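Local coordinates for protein ochratoxinase (Aspergillus niger, PDB 4C65) that hydrolyses the amide bond of the mycotoxin ochratoxin A, releasing phenylalanine, as a zinc-dependent carboxypeptidase of the amidohydrolase superfamily, at residues E103-G108 / V414-K419. Sequence-based numbering, arbitrary orientation.
Sequences EALQNG and VWKGGK
Val414 points its side chain at the last turn of the helix that ends in 103-108; it and Leu105 carry most of the contact. Its methyl CG2 lies 3.4 Å from Leu105 O, and CG1 also reaches this carbonyl oxygen. CG2 further touches Gly108 CA at 4.1 Å. CG1 stands anti to the backbone N (chi1 -180°) and meets Leu105 CD1 at 4.2 Å, the two side chains at a slant. The same leucine methyl comes within 4.4 Å of Lys416 CD, so Leu105 packs against the aliphatic part of the lysine. The lysine's NZ goes elsewhere, to the carbonyl of Gly133.

Across the two segments the contact is van der Waals packing; hydrogen bonds inside each one fix its shape. Gly108 N donates to Leu105 O over 3.0 Å, so this oxygen has a partner although methyls cover it. With the backbone N of the next residue bonded to Ala104 O, this makes a Schellman motif, and Gly108 is its C-prime residue with positive phi (84°). Asn107 folds back on the helix: its ND2 donates to Glu103 O at 2.8 Å. The bond is nearly straight at the hydrogen (170°), but the donor sits above the carbonyl plane. In 414-419 a type I' turn from Lys416 to Lys419 forms a tight hairpin, with Gly417 and Gly418 at its corners. Lys416 and Lys419 exchange two backbone bonds.

This buried packing lies away from the zinc site. Helix 90-106 links parallel strands 60-67 and 109-114 as a beta-alpha-beta crossover, consistent with the TIM barrel, and the hairpin of strands 411-416 and 419-422 packs against its C-terminal end. Phe421 touches both Leu105 and Lys416. Thr110, on strand 109-114, packs on Leu105 and Val414, while Ile392 of strand 391-394 also touches Val414.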
ATOM      1  N   GLU A 103      -1.075 -29.968 -30.333  1.00 14.33           N
ATOM      2  CA  GLU A 103      -1.936 -30.025 -31.491  1.00 14.65           C
ATOM      3  C   GLU A 103      -1.304 -29.247 -32.654  1.00 14.50           C
ATOM      4  O   GLU A 103      -1.340 -29.681 -33.810  1.00 14.52           O
ATOM      5  CB  GLU A 103      -3.293 -29.423 -31.157  1.00 14.76           C
ATOM      6  CG  GLU A 103      -4.210 -30.203 -30.227  1.00 15.12           C
ATOM      7  CD  GLU A 103      -4.735 -31.510 -30.784  1.00 15.84           C
ATOM      8  OE1 GLU A 103      -4.650 -31.684 -32.014  1.00 16.17           O
ATOM      9  OE2 GLU A 103      -5.268 -32.355 -29.993  1.00 16.45           O
ATOM     10  N   ALA A 104      -0.733 -28.101 -32.349  1.00 14.48           N
ATOM     11  CA  ALA A 104      -0.102 -27.263 -33.401  1.00 14.71           C
ATOM     12  C   ALA A 104       0.967 -28.041 -34.153  1.00 14.82           C
ATOM     13  O   ALA A 104       1.047 -27.991 -35.359  1.00 14.27           O
ATOM     14  CB  ALA A 104       0.517 -26.024 -32.762  1.00 14.72           C
ATOM     15  N   LEU A 105       1.803 -28.743 -33.387  1.00 15.31           N
ATOM     16  CA  LEU A 105       2.947 -29.418 -33.939  1.00 15.82           C
ATOM     17  C   LEU A 105       2.497 -30.630 -34.774  1.00 16.14           C
ATOM     18  O   LEU A 105       3.054 -30.883 -35.824  1.00 15.94           O
ATOM     19  CB  LEU A 105       3.889 -29.819 -32.816  1.00 16.10           C
ATOM     20  CG  LEU A 105       5.361 -30.019 -33.140  1.00 16.33           C
ATOM     21  CD1 LEU A 105       5.975 -28.801 -33.807  1.00 16.03           C
ATOM     22  CD2 LEU A 105       6.092 -30.366 -31.868  1.00 16.55           C
ATOM     23  N   GLN A 106       1.441 -31.297 -34.326  1.00 16.40           N
ATOM     24  CA  GLN A 106       0.840 -32.397 -35.050  1.00 17.14           C
ATOM     25  C   GLN A 106       0.211 -31.945 -36.364  1.00 17.67           C
ATOM     26  O   GLN A 106       0.025 -32.766 -37.269  1.00 18.10           O
ATOM     27  CB  GLN A 106      -0.219 -33.087 -34.216  1.00 17.12           C
ATOM     28  CG  GLN A 106       0.329 -33.740 -32.971  1.00 17.39           C
ATOM     29  CD  GLN A 106       1.008 -35.065 -33.247  1.00 17.82           C
ATOM     30  OE1 GLN A 106       0.442 -35.955 -33.889  1.00 17.73           O
ATOM     31  NE2 GLN A 106       2.241 -35.206 -32.752  1.00 18.16           N
ATOM     32  N   ASN A 107      -0.101 -30.661 -36.477  1.00 17.84           N
ATOM     33  CA  ASN A 107      -0.618 -30.108 -37.726  1.00 18.38           C
ATOM     34  C   ASN A 107       0.436 -29.510 -38.623  1.00 17.35           C
ATOM     35  O   ASN A 107       0.105 -28.857 -39.601  1.00 17.81           O
ATOM     36  CB  ASN A 107      -1.692 -29.058 -37.427  1.00 19.86           C
ATOM     37  CG  ASN A 107      -3.018 -29.700 -37.124  1.00 21.87           C
ATOM     38  OD1 ASN A 107      -3.754 -29.963 -38.047  1.00 24.21           O
ATOM     39  ND2 ASN A 107      -3.274 -30.076 -35.852  1.00 22.77           N
ATOM     40  N   GLY A 108       1.701 -29.673 -38.266  1.00 16.70           N
ATOM     41  CA  GLY A 108       2.806 -29.143 -39.064  1.00 16.16           C
ATOM     42  C   GLY A 108       3.172 -27.682 -38.814  1.00 15.43           C
ATOM     43  O   GLY A 108       3.905 -27.077 -39.586  1.00 15.18           O
ATOM     44  N   VAL A 414       6.755 -34.589 -39.079  1.00 17.88           N
ATOM     45  CA  VAL A 414       7.106 -33.253 -38.589  1.00 16.85           C
ATOM     46  C   VAL A 414       8.491 -33.244 -37.930  1.00 16.69           C
ATOM     47  O   VAL A 414       8.699 -33.881 -36.909  1.00 16.99           O
ATOM     48  CB  VAL A 414       6.052 -32.709 -37.605  1.00 16.28           C
ATOM     49  CG1 VAL A 414       6.437 -31.313 -37.113  1.00 15.21           C
ATOM     50  CG2 VAL A 414       4.680 -32.679 -38.266  1.00 16.57           C
ATOM     51  N   TRP A 415       9.423 -32.519 -38.548  1.00 16.56           N
ATOM     52  CA  TRP A 415      10.726 -32.231 -37.979  1.00 16.53           C
ATOM     53  C   TRP A 415      10.770 -30.780 -37.475  1.00 15.68           C
ATOM     54  O   TRP A 415      10.387 -29.856 -38.190  1.00 15.10           O
ATOM     55  CB  TRP A 415      11.833 -32.373 -39.030  1.00 17.16           C
ATOM     56  CG  TRP A 415      12.158 -33.756 -39.415  1.00 18.17           C
ATOM     57  CD1 TRP A 415      13.056 -34.588 -38.809  1.00 18.88           C
ATOM     58  CD2 TRP A 415      11.582 -34.492 -40.487  1.00 18.79           C
ATOM     59  NE1 TRP A 415      13.089 -35.792 -39.458  1.00 19.95           N
ATOM     60  CE2 TRP A 415      12.195 -35.757 -40.497  1.00 20.01           C
ATOM     61  CE3 TRP A 415      10.602 -34.211 -41.438  1.00 18.64           C
ATOM     62  CZ2 TRP A 415      11.856 -36.743 -41.423  1.00 20.94           C
ATOM     63  CZ3 TRP A 415      10.272 -35.177 -42.353  1.00 19.66           C
ATOM     64  CH2 TRP A 415      10.889 -36.430 -42.341  1.00 20.82           C
ATOM     65  N   LYS A 416      11.222 -30.606 -36.234  1.00 15.77           N
ATOM     66  CA  LYS A 416      11.515 -29.285 -35.674  1.00 15.22           C
ATOM     67  C   LYS A 416      12.937 -29.309 -35.155  1.00 15.54           C
ATOM     68  O   LYS A 416      13.280 -30.121 -34.299  1.00 15.71           O
ATOM     69  CB  LYS A 416      10.558 -28.943 -34.542  1.00 14.88           C
ATOM     70  CG  LYS A 416      10.737 -27.509 -34.058  1.00 14.48           C
ATOM     71  CD  LYS A 416       9.927 -27.171 -32.815  1.00 14.38           C
ATOM     72  CE  LYS A 416      10.601 -27.555 -31.507  1.00 14.62           C
ATOM     73  NZ  LYS A 416      10.124 -26.665 -30.431  1.00 14.04           N
ATOM     74  N   GLY A 417      13.768 -28.415 -35.686  1.00 15.73           N
ATOM     75  CA  GLY A 417      15.185 -28.387 -35.328  1.00 16.48           C
ATOM     76  C   GLY A 417      15.883 -29.703 -35.602  1.00 17.68           C
ATOM     77  O   GLY A 417      16.770 -30.104 -34.857  1.00 18.35           O
ATOM     78  N   GLY A 418      15.459 -30.386 -36.668  1.00 18.06           N
ATOM     79  CA  GLY A 418      16.028 -31.681 -37.039  1.00 18.97           C
ATOM     80  C   GLY A 418      15.508 -32.881 -36.263  1.00 19.36           C
ATOM     81  O   GLY A 418      15.819 -34.007 -36.585  1.00 20.40           O
ATOM     82  N   LYS A 419      14.681 -32.635 -35.260  1.00 19.07           N
ATOM     83  CA  LYS A 419      14.109 -33.690 -34.435  1.00 19.61           C
ATOM     84  C   LYS A 419      12.704 -34.050 -34.905  1.00 18.98           C
ATOM     85  O   LYS A 419      11.882 -33.182 -35.168  1.00 18.16           O
ATOM     86  CB  LYS A 419      14.079 -33.237 -32.975  1.00 19.78           C
ATOM     87  CG  LYS A 419      13.573 -34.318 -32.055  1.00 21.04           C
ATOM     88  CD  LYS A 419      13.763 -34.020 -30.580  1.00 21.69           C
ATOM     89  CE  LYS A 419      12.983 -35.063 -29.789  1.00 22.68           C
ATOM     90  NZ  LYS A 419      13.003 -34.775 -28.335  1.00 23.11           N
TER